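Side-chain contacts in pyocin-S2 (Pseudomonas aeruginosa, PDB 5ODW), which causes breakdown of chromosomal DNA and blocks lipid synthesis in sensitive bacterial cells, and is represented here by the N-terminal part of the toxin: residues 111-116 with 173-178; 126-131 with 142-147; 138-143 with 157-162. All coordinates share one frame; numbering follows the deposited sequence.

Contact 1 of 3, residues 111-116 with 173-178; sequences DAKAKS and KAQIAI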
ATOM      1  N   ASP C 111      44.922   7.321 -38.716  1.00 53.55           N
ATOM      2  CA  ASP C 111      45.352   6.935 -37.381  1.00 55.16           C
ATOM      3  C   ASP C 111      44.504   7.587 -36.291  1.00 57.57           C
ATOM      4  O   ASP C 111      44.192   6.958 -35.285  1.00 56.83           O
ATOM      5  CB  ASP C 111      46.830   7.272 -37.178  1.00 58.47           C
ATOM      6  CG  ASP C 111      47.746   6.353 -37.958  1.00 71.59           C
ATOM      7  OD1 ASP C 111      47.242   5.421 -38.612  1.00 72.06           O
ATOM      8  OD2 ASP C 111      48.974   6.561 -37.917  1.00 79.43           O
ATOM      9  N   ALA C 112      44.148   8.852 -36.486  1.00 52.13           N
ATOM     10  CA  ALA C 112      43.334   9.574 -35.514  1.00 51.01           C
ATOM     11  C   ALA C 112      41.975   8.905 -35.376  1.00 52.32           C
ATOM     12  O   ALA C 112      41.436   8.770 -34.284  1.00 51.69           O
ATOM     13  CB  ALA C 112      43.169  11.020 -35.942  1.00 50.88           C
ATOM     14  N   LYS C 113      41.430   8.496 -36.511  1.00 47.07           N
ATOM     15  CA  LYS C 113      40.141   7.804 -36.583  1.00 46.06           C
ATOM     16  C   LYS C 113      40.243   6.403 -36.015  1.00 52.14           C
ATOM     17  O   LYS C 113      39.306   5.923 -35.366  1.00 51.45           O
ATOM     18  CB  LYS C 113      39.594   7.799 -38.019  1.00 46.04           C
ATOM     19  CG  LYS C 113      39.211   9.199 -38.457  1.00 42.57           C
ATOM     20  CD  LYS C 113      38.376   9.265 -39.706  1.00 47.40           C
ATOM     21  CE  LYS C 113      37.991  10.697 -40.000  1.00 53.70           C
ATOM     22  NZ  LYS C 113      37.172  11.284 -38.906  1.00 60.24           N
ATOM     23  N   ALA C 114      41.400   5.768 -36.237  1.00 50.00           N
ATOM     24  CA  ALA C 114      41.720   4.443 -35.720  1.00 51.05           C
ATOM     25  C   ALA C 114      41.750   4.459 -34.168  1.00 53.03           C
ATOM     26  O   ALA C 114      41.180   3.563 -33.535  1.00 52.08           O
ATOM     27  CB  ALA C 114      43.067   3.991 -36.274  1.00 53.04           C
ATOM     28  N   LYS C 115      42.394   5.499 -33.578  1.00 48.37           N
ATOM     29  CA  LYS C 115      42.535   5.713 -32.131  1.00 48.26           C
ATOM     30  C   LYS C 115      41.157   5.891 -31.524  1.00 52.90           C
ATOM     31  O   LYS C 115      40.839   5.201 -30.552  1.00 52.69           O
ATOM     32  CB  LYS C 115      43.396   6.960 -31.864  1.00 49.45           C
ATOM     33  CG  LYS C 115      43.925   7.047 -30.456  1.00 55.46           C
ATOM     34  CD  LYS C 115      45.410   7.281 -30.484  1.00 64.92           C
ATOM     35  CE  LYS C 115      45.965   7.602 -29.122  1.00 71.28           C
ATOM     36  NZ  LYS C 115      47.373   8.088 -29.204  1.00 73.99           N
ATOM     37  N   SER C 116      40.329   6.802 -32.131  1.00 49.13           N
ATOM     38  CA  SER C 116      38.951   7.121 -31.737  1.00 47.49           C
ATOM     39  C   SER C 116      38.080   5.864 -31.773  1.00 53.31           C
ATOM     40  O   SER C 116      37.373   5.613 -30.800  1.00 52.75           O
ATOM     41  CB  SER C 116      38.354   8.190 -32.649  1.00 47.27           C
ATOM     42  OG  SER C 116      39.209   9.307 -32.802  1.00 54.18           O
ATOM     43  N   LYS C 173      34.733   3.273 -38.714  1.00 47.34           N
ATOM     44  CA  LYS C 173      35.099   1.986 -39.341  1.00 47.43           C
ATOM     45  C   LYS C 173      35.107   2.109 -40.871  1.00 51.74           C
ATOM     46  O   LYS C 173      36.022   1.595 -41.517  1.00 53.23           O
ATOM     47  CB  LYS C 173      34.100   0.873 -38.940  1.00 49.75           C
ATOM     48  CG  LYS C 173      34.653  -0.242 -38.044  1.00 52.71           C
ATOM     49  CD  LYS C 173      33.565  -1.293 -37.744  1.00 60.42           C
ATOM     50  CE  LYS C 173      33.838  -2.195 -36.552  1.00 64.77           C
ATOM     51  NZ  LYS C 173      32.578  -2.715 -35.947  1.00 66.18           N
ATOM     52  N   ALA C 174      34.080   2.786 -41.439  1.00 47.15           N
ATOM     53  CA  ALA C 174      33.902   3.020 -42.875  1.00 46.98           C
ATOM     54  C   ALA C 174      34.863   4.083 -43.428  1.00 49.70           C
ATOM     55  O   ALA C 174      35.310   3.961 -44.574  1.00 49.80           O
ATOM     56  CB  ALA C 174      32.470   3.425 -43.156  1.00 47.23           C
ATOM     57  N   GLN C 175      35.162   5.131 -42.618  1.00 43.64           N
ATOM     58  CA  GLN C 175      36.078   6.218 -42.977  1.00 42.33           C
ATOM     59  C   GLN C 175      37.502   5.718 -43.154  1.00 47.55           C
ATOM     60  O   GLN C 175      38.203   6.204 -44.041  1.00 47.00           O
ATOM     61  CB  GLN C 175      36.034   7.355 -41.949  1.00 42.39           C
ATOM     62  CG  GLN C 175      34.841   8.289 -42.136  1.00 45.01           C
ATOM     63  CD  GLN C 175      34.871   9.486 -41.227  1.00 49.14           C
ATOM     64  OE1 GLN C 175      34.813  10.624 -41.676  1.00 45.61           O
ATOM     65  NE2 GLN C 175      34.912   9.265 -39.926  1.00 36.62           N
ATOM     66  N   ILE C 176      37.925   4.735 -42.317  1.00 45.29           N
ATOM     67  CA  ILE C 176      39.252   4.102 -42.383  1.00 45.33           C
ATOM     68  C   ILE C 176      39.385   3.345 -43.720  1.00 50.74           C
ATOM     69  O   ILE C 176      40.429   3.439 -44.364  1.00 51.41           O
ATOM     70  CB  ILE C 176      39.570   3.234 -41.123  1.00 48.19           C
ATOM     71  CG1 ILE C 176      39.603   4.114 -39.851  1.00 46.52           C
ATOM     72  CG2 ILE C 176      40.920   2.505 -41.293  1.00 50.51           C
ATOM     73  CD1 ILE C 176      39.412   3.428 -38.587  1.00 43.88           C
ATOM     74  N   ALA C 177      38.302   2.662 -44.158  1.00 46.87           N
ATOM     75  CA  ALA C 177      38.232   1.946 -45.433  1.00 47.48           C
ATOM     76  C   ALA C 177      38.445   2.917 -46.599  1.00 50.41           C
ATOM     77  O   ALA C 177      39.208   2.606 -47.525  1.00 51.64           O
ATOM     78  CB  ALA C 177      36.887   1.250 -45.569  1.00 48.86           C
ATOM     79  N   ILE C 178      37.803   4.109 -46.525  1.00 44.20           N
ATOM     80  CA  ILE C 178      37.910   5.185 -47.524  1.00 42.82           C
ATOM     81  C   ILE C 178      39.343   5.724 -47.563  1.00 49.60           C
ATOM     82  O   ILE C 178      39.870   5.952 -48.654  1.00 50.86           O
ATOM     83  CB  ILE C 178      36.865   6.339 -47.321  1.00 43.18           C
ATOM     84  CG1 ILE C 178      35.409   5.822 -47.396  1.00 42.57           C
ATOM     85  CG2 ILE C 178      37.107   7.450 -48.334  1.00 42.55           C
ATOM     86  CD1 ILE C 178      34.350   6.842 -47.164  1.00 40.36           C
TER
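Lys113 and Ile176 mark the closest point between two antiparallel helical segments, 111-116 and 173-178, whose axes approach to 9.4 Å at 157°; the CA atoms of Lys113 and Ile176 are 6.9 Å apart. Ile176 reaches across with its longer branch. CG1 takes the position beside the backbone N (chi1 -63°), and from there CD1 comes down on the backbone of the facing helix, 3.8 Å from the CA of Ala114. Ala114 CB lies 4.4 Å from the same methyl, Ile176 CD1. Further back along the same branch, Ile176 CG1 is 4.1 Å from Lys113 CB.

Lys113 returns the approach with a chain that runs out nearly straight and bends only at its last torsion, crossing the Gln175 side chain at about a right angle. Its CD is 3.8 Å from the CB of Gln175, so the methylene part serves as apolar filling. The ammonium end lies near the Gln175 amide and makes a long, weak ion pair with Glu79 of helix 72-86, a helix that also packs on Gln175.

Ile176 thus sits among Met110, Lys113, Ala114 and Leu117, and Lys113 among Tyr172, Gln175, Ile176 and Leu179. This reciprocal knobs-into-holes pattern is characteristic of an antiparallel coiled coil, here joining helices 96-121 and 153-204.

Contact 2 of 3, residues 126-131 with 142-147; sequences NLYTAS and QSQLLA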
ATOM      1  N   ASN C 126      29.250  -4.550 -21.876  1.00 48.01           N
ATOM      2  CA  ASN C 126      27.989  -4.389 -21.174  1.00 45.99           C
ATOM      3  C   ASN C 126      26.871  -4.303 -22.215  1.00 47.70           C
ATOM      4  O   ASN C 126      27.131  -4.320 -23.416  1.00 45.75           O
ATOM      5  CB  ASN C 126      28.004  -3.191 -20.222  1.00 43.39           C
ATOM      6  CG  ASN C 126      28.127  -1.876 -20.942  1.00 64.25           C
ATOM      7  OD1 ASN C 126      27.584  -1.703 -22.024  1.00 58.64           O
ATOM      8  ND2 ASN C 126      28.838  -0.937 -20.339  1.00 57.45           N
ATOM      9  N   LEU C 127      25.627  -4.215 -21.770  1.00 44.05           N
ATOM     10  CA  LEU C 127      24.505  -4.156 -22.703  1.00 43.21           C
ATOM     11  C   LEU C 127      24.573  -2.946 -23.640  1.00 46.20           C
ATOM     12  O   LEU C 127      24.216  -3.044 -24.810  1.00 45.54           O
ATOM     13  CB  LEU C 127      23.176  -4.185 -21.949  1.00 42.37           C
ATOM     14  CG  LEU C 127      22.874  -5.521 -21.271  1.00 48.43           C
ATOM     15  CD1 LEU C 127      21.467  -5.539 -20.699  1.00 47.28           C
ATOM     16  CD2 LEU C 127      23.056  -6.648 -22.269  1.00 52.10           C
ATOM     17  N   TYR C 128      25.006  -1.807 -23.114  1.00 41.83           N
ATOM     18  CA  TYR C 128      25.143  -0.586 -23.892  1.00 41.22           C
ATOM     19  C   TYR C 128      26.169  -0.671 -25.030  1.00 47.61           C
ATOM     20  O   TYR C 128      25.952  -0.116 -26.102  1.00 47.23           O
ATOM     21  CB  TYR C 128      25.523   0.576 -22.981  1.00 42.10           C
ATOM     22  CG  TYR C 128      24.445   1.020 -22.023  1.00 42.71           C
ATOM     23  CD1 TYR C 128      23.251   1.549 -22.484  1.00 42.47           C
ATOM     24  CD2 TYR C 128      24.640   0.942 -20.654  1.00 43.98           C
ATOM     25  CE1 TYR C 128      22.274   1.971 -21.608  1.00 40.98           C
ATOM     26  CE2 TYR C 128      23.667   1.361 -19.773  1.00 43.65           C
ATOM     27  CZ  TYR C 128      22.489   1.875 -20.256  1.00 45.59           C
ATOM     28  OH  TYR C 128      21.524   2.291 -19.376  1.00 43.06           O
ATOM     29  N   THR C 129      27.291  -1.339 -24.789  1.00 45.65           N
ATOM     30  CA  THR C 129      28.358  -1.442 -25.787  1.00 46.18           C
ATOM     31  C   THR C 129      28.193  -2.546 -26.826  1.00 51.86           C
ATOM     32  O   THR C 129      28.993  -2.649 -27.749  1.00 53.06           O
ATOM     33  CB  THR C 129      29.746  -1.607 -25.138  1.00 54.84           C
ATOM     34  OG1 THR C 129      29.909  -2.952 -24.683  1.00 57.46           O
ATOM     35  CG2 THR C 129      29.919  -0.653 -23.975  1.00 52.26           C
ATOM     36  N   ALA C 130      27.164  -3.367 -26.687  1.00 48.51           N
ATOM     37  CA  ALA C 130      26.940  -4.458 -27.632  1.00 48.56           C
ATOM     38  C   ALA C 130      26.661  -3.933 -29.032  1.00 53.43           C
ATOM     39  O   ALA C 130      26.055  -2.882 -29.207  1.00 52.11           O
ATOM     40  CB  ALA C 130      25.800  -5.347 -27.164  1.00 48.80           C
ATOM     41  N   SER C 131      27.108  -4.682 -30.032  1.00 52.39           N
ATOM     42  CA  SER C 131      26.924  -4.300 -31.425  1.00 51.84           C
ATOM     43  C   SER C 131      25.443  -4.218 -31.765  1.00 56.77           C
ATOM     44  O   SER C 131      25.012  -3.360 -32.528  1.00 55.05           O
ATOM     45  CB  SER C 131      27.624  -5.300 -32.346  1.00 53.97           C
ATOM     46  OG  SER C 131      27.160  -6.614 -32.119  1.00 60.10           O
ATOM     47  N   GLN C 142      12.425   0.928 -22.409  1.00 28.70           N
ATOM     48  CA  GLN C 142      11.070   0.761 -21.901  1.00 27.56           C
ATOM     49  C   GLN C 142      11.053  -0.188 -20.707  1.00 32.82           C
ATOM     50  O   GLN C 142      10.321   0.076 -19.763  1.00 32.96           O
ATOM     51  CB  GLN C 142      10.126   0.284 -23.011  1.00 29.23           C
ATOM     52  CG  GLN C 142       8.653   0.394 -22.641  1.00 31.61           C
ATOM     53  CD  GLN C 142       7.753  -0.366 -23.565  1.00 39.99           C
ATOM     54  OE1 GLN C 142       6.852   0.197 -24.192  1.00 37.60           O
ATOM     55  NE2 GLN C 142       7.972  -1.665 -23.670  1.00 32.43           N
ATOM     56  N   SER C 143      11.893  -1.252 -20.726  1.00 30.13           N
ATOM     57  CA  SER C 143      12.033  -2.225 -19.640  1.00 30.18           C
ATOM     58  C   SER C 143      12.610  -1.545 -18.406  1.00 37.08           C
ATOM     59  O   SER C 143      12.143  -1.812 -17.297  1.00 38.16           O
ATOM     60  CB  SER C 143      12.949  -3.360 -20.056  1.00 34.12           C
ATOM     61  OG  SER C 143      12.460  -3.966 -21.237  1.00 48.08           O
ATOM     62  N   GLN C 144      13.601  -0.647 -18.600  1.00 33.12           N
ATOM     63  CA  GLN C 144      14.234   0.132 -17.536  1.00 31.92           C
ATOM     64  C   GLN C 144      13.249   1.103 -16.899  1.00 35.52           C
ATOM     65  O   GLN C 144      13.240   1.205 -15.680  1.00 35.67           O
ATOM     66  CB  GLN C 144      15.463   0.870 -18.055  1.00 32.71           C
ATOM     67  CG  GLN C 144      16.658  -0.040 -18.189  1.00 31.34           C
ATOM     68  CD  GLN C 144      17.819   0.614 -18.860  1.00 45.23           C
ATOM     69  OE1 GLN C 144      17.714   1.108 -19.978  1.00 40.76           O
ATOM     70  NE2 GLN C 144      18.973   0.580 -18.206  1.00 36.84           N
ATOM     71  N   LEU C 145      12.388   1.772 -17.707  1.00 30.27           N
ATOM     72  CA  LEU C 145      11.352   2.696 -17.201  1.00 27.48           C
ATOM     73  C   LEU C 145      10.313   1.953 -16.352  1.00 32.49           C
ATOM     74  O   LEU C 145       9.971   2.412 -15.258  1.00 31.13           O
ATOM     75  CB  LEU C 145      10.650   3.474 -18.344  1.00 25.82           C
ATOM     76  CG  LEU C 145      11.455   4.526 -19.162  1.00 28.26           C
ATOM     77  CD1 LEU C 145      10.537   5.364 -19.991  1.00 27.29           C
ATOM     78  CD2 LEU C 145      12.274   5.450 -18.279  1.00 28.04           C
ATOM     79  N   LEU C 146       9.834   0.796 -16.858  1.00 30.87           N
ATOM     80  CA  LEU C 146       8.842  -0.084 -16.215  1.00 30.19           C
ATOM     81  C   LEU C 146       9.375  -0.719 -14.914  1.00 36.02           C
ATOM     82  O   LEU C 146       8.670  -0.717 -13.908  1.00 35.75           O
ATOM     83  CB  LEU C 146       8.343  -1.154 -17.203  1.00 29.97           C
ATOM     84  CG  LEU C 146       7.439  -0.664 -18.353  1.00 33.03           C
ATOM     85  CD1 LEU C 146       7.498  -1.598 -19.520  1.00 33.36           C
ATOM     86  CD2 LEU C 146       6.017  -0.553 -17.929  1.00 35.12           C
ATOM     87  N   ALA C 147      10.633  -1.191 -14.924  1.00 34.28           N
ATOM     88  CA  ALA C 147      11.316  -1.785 -13.766  1.00 34.74           C
ATOM     89  C   ALA C 147      11.679  -0.769 -12.693  1.00 40.85           C
ATOM     90  O   ALA C 147      11.474  -1.058 -11.522  1.00 43.29           O
ATOM     91  CB  ALA C 147      12.572  -2.517 -14.210  1.00 36.49           C
TER
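Tyr128 and Gln144 meet in a buried polar site where the loop ahead of helix 133-148 is tied back to a later turn of that helix. The two side chains come from opposite directions, the phenol from the loop and the amide from the helix, and Gln144 NE2 donates to Tyr128 OH over 3.3 Å. This bond is nearly straight, with an angle of 167° at the hydrogen. The hydroxyl lies close to the amide plane, which is itself turned 45° from the tyrosine ring. Gln144 runs extended beyond CG, and this carries its amide as far as the phenol oxygen.

The backbone under Tyr128 is shaped by its neighbours. Asn126 OD1 accepts from Thr129 N at 2.8 Å, an Asx motif, and Asn126 N gives a longer bond of 3.3 Å back to Thr129 OG1. This exchange resembles a capping box around a short run of helical backbone that lacks regular bonds. Beside it, the backbone of Leu127 hydrogen-bonds to the chain of another protein, so the loop also forms part of an interface.

The Gln144 amide is used at both ends: its NE2 serves the phenol while OE1 is held by His159 NE2. Together the two bonds fix the rotation of the amide, and they are consistent with a histidine that carries a proton on NE2 and a tyrosine oxygen acting as acceptor.

Contact 3 of 3, residues 138-143 with 157-162; sequences ESMYQS and DRHMSE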
ATOM      1  N   GLU C 138      15.404   0.498 -27.856  1.00 36.82           N
ATOM      2  CA  GLU C 138      14.025   0.852 -27.486  1.00 36.22           C
ATOM      3  C   GLU C 138      13.361  -0.124 -26.514  1.00 40.95           C
ATOM      4  O   GLU C 138      12.685   0.287 -25.579  1.00 39.04           O
ATOM      5  CB  GLU C 138      13.144   1.094 -28.716  1.00 38.12           C
ATOM      6  CG  GLU C 138      11.769   1.643 -28.366  1.00 46.44           C
ATOM      7  CD  GLU C 138      11.122   2.414 -29.499  1.00 57.20           C
ATOM      8  OE1 GLU C 138       9.941   2.788 -29.369  1.00 40.85           O
ATOM      9  OE2 GLU C 138      11.794   2.653 -30.517  1.00 52.76           O
ATOM     10  N   SER C 139      13.549  -1.417 -26.749  1.00 39.83           N
ATOM     11  CA  SER C 139      13.023  -2.453 -25.858  1.00 40.33           C
ATOM     12  C   SER C 139      13.628  -2.416 -24.450  1.00 43.25           C
ATOM     13  O   SER C 139      12.924  -2.571 -23.460  1.00 43.95           O
ATOM     14  CB  SER C 139      13.266  -3.826 -26.474  1.00 47.68           C
ATOM     15  OG  SER C 139      13.146  -3.767 -27.883  1.00 62.68           O
ATOM     16  N   MET C 140      14.942  -2.223 -24.390  1.00 38.22           N
ATOM     17  CA  MET C 140      15.733  -2.118 -23.150  1.00 36.97           C
ATOM     18  C   MET C 140      15.318  -0.899 -22.308  1.00 39.91           C
ATOM     19  O   MET C 140      15.156  -1.025 -21.092  1.00 39.31           O
ATOM     20  CB  MET C 140      17.226  -2.026 -23.512  1.00 39.81           C
ATOM     21  CG  MET C 140      18.158  -2.064 -22.327  1.00 43.48           C
ATOM     22  SD  MET C 140      19.834  -1.559 -22.768  1.00 48.29           S
ATOM     23  CE  MET C 140      20.510  -1.262 -21.140  1.00 44.72           C
ATOM     24  N   TYR C 141      15.170   0.274 -22.966  1.00 35.85           N
ATOM     25  CA  TYR C 141      14.776   1.556 -22.376  1.00 34.39           C
ATOM     26  C   TYR C 141      13.417   1.451 -21.692  1.00 33.83           C
ATOM     27  O   TYR C 141      13.286   1.816 -20.521  1.00 32.91           O
ATOM     28  CB  TYR C 141      14.782   2.653 -23.462  1.00 36.44           C
ATOM     29  CG  TYR C 141      14.269   4.023 -23.052  1.00 39.03           C
ATOM     30  CD1 TYR C 141      15.087   4.920 -22.368  1.00 41.12           C
ATOM     31  CD2 TYR C 141      13.015   4.470 -23.463  1.00 39.73           C
ATOM     32  CE1 TYR C 141      14.644   6.204 -22.048  1.00 40.74           C
ATOM     33  CE2 TYR C 141      12.566   5.751 -23.154  1.00 40.31           C
ATOM     34  CZ  TYR C 141      13.387   6.620 -22.455  1.00 47.69           C
ATOM     35  OH  TYR C 141      12.949   7.890 -22.160  1.00 48.72           O
ATOM     36  N   GLN C 142      12.425   0.928 -22.409  1.00 28.70           N
ATOM     37  CA  GLN C 142      11.070   0.761 -21.901  1.00 27.56           C
ATOM     38  C   GLN C 142      11.053  -0.188 -20.707  1.00 32.82           C
ATOM     39  O   GLN C 142      10.321   0.076 -19.763  1.00 32.96           O
ATOM     40  CB  GLN C 142      10.126   0.284 -23.011  1.00 29.23           C
ATOM     41  CG  GLN C 142       8.653   0.394 -22.641  1.00 31.61           C
ATOM     42  CD  GLN C 142       7.753  -0.366 -23.565  1.00 39.99           C
ATOM     43  OE1 GLN C 142       6.852   0.197 -24.192  1.00 37.60           O
ATOM     44  NE2 GLN C 142       7.972  -1.665 -23.670  1.00 32.43           N
ATOM     45  N   SER C 143      11.893  -1.252 -20.726  1.00 30.13           N
ATOM     46  CA  SER C 143      12.033  -2.225 -19.640  1.00 30.18           C
ATOM     47  C   SER C 143      12.610  -1.545 -18.406  1.00 37.08           C
ATOM     48  O   SER C 143      12.143  -1.812 -17.297  1.00 38.16           O
ATOM     49  CB  SER C 143      12.949  -3.360 -20.056  1.00 34.12           C
ATOM     50  OG  SER C 143      12.460  -3.966 -21.237  1.00 48.08           O
ATOM     51  N   ASP C 157      19.262   9.940 -21.618  1.00 29.27           N
ATOM     52  CA  ASP C 157      20.567  10.543 -21.863  1.00 29.69           C
ATOM     53  C   ASP C 157      21.627   9.479 -22.102  1.00 33.91           C
ATOM     54  O   ASP C 157      22.425   9.616 -23.030  1.00 33.99           O
ATOM     55  CB  ASP C 157      20.961  11.495 -20.722  1.00 32.60           C
ATOM     56  CG  ASP C 157      20.317  12.882 -20.789  1.00 45.30           C
ATOM     57  OD1 ASP C 157      19.669  13.191 -21.821  1.00 43.93           O
ATOM     58  OD2 ASP C 157      20.490  13.676 -19.814  1.00 52.79           O
ATOM     59  N   ARG C 158      21.585   8.385 -21.312  1.00 30.02           N
ATOM     60  CA  ARG C 158      22.515   7.262 -21.452  1.00 29.71           C
ATOM     61  C   ARG C 158      22.327   6.529 -22.781  1.00 33.20           C
ATOM     62  O   ARG C 158      23.314   6.299 -23.468  1.00 32.12           O
ATOM     63  CB  ARG C 158      22.445   6.307 -20.242  1.00 27.19           C
ATOM     64  CG  ARG C 158      23.562   5.257 -20.230  1.00 34.27           C
ATOM     65  CD  ARG C 158      24.648   5.499 -19.188  1.00 38.19           C
ATOM     66  NE  ARG C 158      25.381   4.258 -18.890  1.00 45.24           N
ATOM     67  CZ  ARG C 158      26.609   3.983 -19.320  1.00 70.84           C
ATOM     68  NH1 ARG C 158      27.283   4.874 -20.039  1.00 67.87           N
ATOM     69  NH2 ARG C 158      27.179   2.821 -19.020  1.00 63.23           N
ATOM     70  N   HIS C 159      21.072   6.174 -23.146  1.00 31.39           N
ATOM     71  CA  HIS C 159      20.773   5.467 -24.401  1.00 31.93           C
ATOM     72  C   HIS C 159      21.199   6.269 -25.628  1.00 35.68           C
ATOM     73  O   HIS C 159      21.702   5.681 -26.580  1.00 35.19           O
ATOM     74  CB  HIS C 159      19.288   5.072 -24.506  1.00 32.22           C
ATOM     75  CG  HIS C 159      18.931   3.791 -23.816  1.00 35.84           C
ATOM     76  ND1 HIS C 159      18.581   2.658 -24.530  1.00 37.88           N
ATOM     77  CD2 HIS C 159      18.807   3.522 -22.497  1.00 37.12           C
ATOM     78  CE1 HIS C 159      18.290   1.735 -23.627  1.00 36.70           C
ATOM     79  NE2 HIS C 159      18.407   2.208 -22.395  1.00 36.68           N
ATOM     80  N   MET C 160      21.019   7.607 -25.597  1.00 33.03           N
ATOM     81  CA  MET C 160      21.375   8.482 -26.722  1.00 33.40           C
ATOM     82  C   MET C 160      22.898   8.675 -26.823  1.00 37.36           C
ATOM     83  O   MET C 160      23.443   8.520 -27.916  1.00 37.32           O
ATOM     84  CB  MET C 160      20.584   9.812 -26.717  1.00 35.70           C
ATOM     85  CG  MET C 160      19.026   9.675 -26.814  1.00 39.39           C
ATOM     86  SD  MET C 160      18.212   8.731 -28.155  1.00 43.98           S
ATOM     87  CE  MET C 160      18.125   7.145 -27.463  1.00 40.69           C
ATOM     88  N   SER C 161      23.597   8.933 -25.693  1.00 34.11           N
ATOM     89  CA  SER C 161      25.072   9.032 -25.648  1.00 34.76           C
ATOM     90  C   SER C 161      25.733   7.736 -26.153  1.00 40.68           C
ATOM     91  O   SER C 161      26.692   7.800 -26.915  1.00 41.86           O
ATOM     92  CB  SER C 161      25.567   9.360 -24.239  1.00 37.93           C
ATOM     93  OG  SER C 161      25.096  10.625 -23.798  1.00 48.39           O
ATOM     94  N   GLU C 162      25.179   6.571 -25.760  1.00 38.38           N
ATOM     95  CA  GLU C 162      25.625   5.222 -26.135  1.00 39.43           C
ATOM     96  C   GLU C 162      25.342   4.882 -27.607  1.00 44.27           C
ATOM     97  O   GLU C 162      26.043   4.044 -28.171  1.00 44.80           O
ATOM     98  CB  GLU C 162      25.000   4.159 -25.201  1.00 41.05           C
ATOM     99  CG  GLU C 162      25.571   4.130 -23.788  1.00 48.98           C
ATOM    100  CD  GLU C 162      27.022   3.701 -23.648  1.00 62.50           C
ATOM    101  OE1 GLU C 162      27.491   2.873 -24.464  1.00 63.69           O
ATOM    102  OE2 GLU C 162      27.686   4.188 -22.703  1.00 49.50           O
TER
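His159 projects from segment 157-162 against Met140 and Tyr141 of helix 133-148. At the start of its segment, Asp157 turns its carboxylate to the Tyr26 hydroxyl, while its carbonyl oxygen accepts from both the N and the OG of Ser161, which arrive from opposite faces of the carbonyl plane. Arg158 bridges one turn onward, its NH1 lying 2.8 Å from Glu162 OE2, a salt bridge within the helix that spans the position of His159.

His159 carries the contact. Tyr141 CB lies over one face of the imidazole, 3.8 Å from the ring centroid and 19° off the normal, a CH-pi contact. With Tyr141 CG anti to the backbone N (chi1 174°), the phenol ring turns its edge to the face of the imidazole. The centroids of this T-shaped pair are 5.5 Å apart, with planes at 75°. Met140 closes in at the rim: its CB lies at the imidazole edge, in plane, and its SD approaches obliquely to 3.7 Å from His159 CE1.

At the end of the segment, Glu162 OE1 adds a salt bridge to Arg123. Both imidazole nitrogens are engaged, ND1 by Ser137 OG and NE2 by Gln144, so the buried ring is fixed in rotation and its polar atoms are satisfied among apolar and aromatic neighbours.

How the contacts relate
Contacts 2 and 3 form one continuous site, their centres 6 Å apart. They are joined by Gln144 OE1 and His159 NE2 at 2.7 Å, and by the Tyr128 ring, which meets His159 edge-to-face and packs against Met140, with CE1 3.7 Å from Met140 CE. Contact 1 stands apart, its centre 28 Å from that of contact 2 and 26 Å from that of contact 3, although contacts 1 and 3 share the long helix 153-204. Along the chain both smaller loops are nested within the one closed by contact 1. Another protein's chain borders contacts 2 and 3 but does not touch contact 1, consistent with a receptor-binding role for this region. The nuclease domain lies outside this N-terminal fragment.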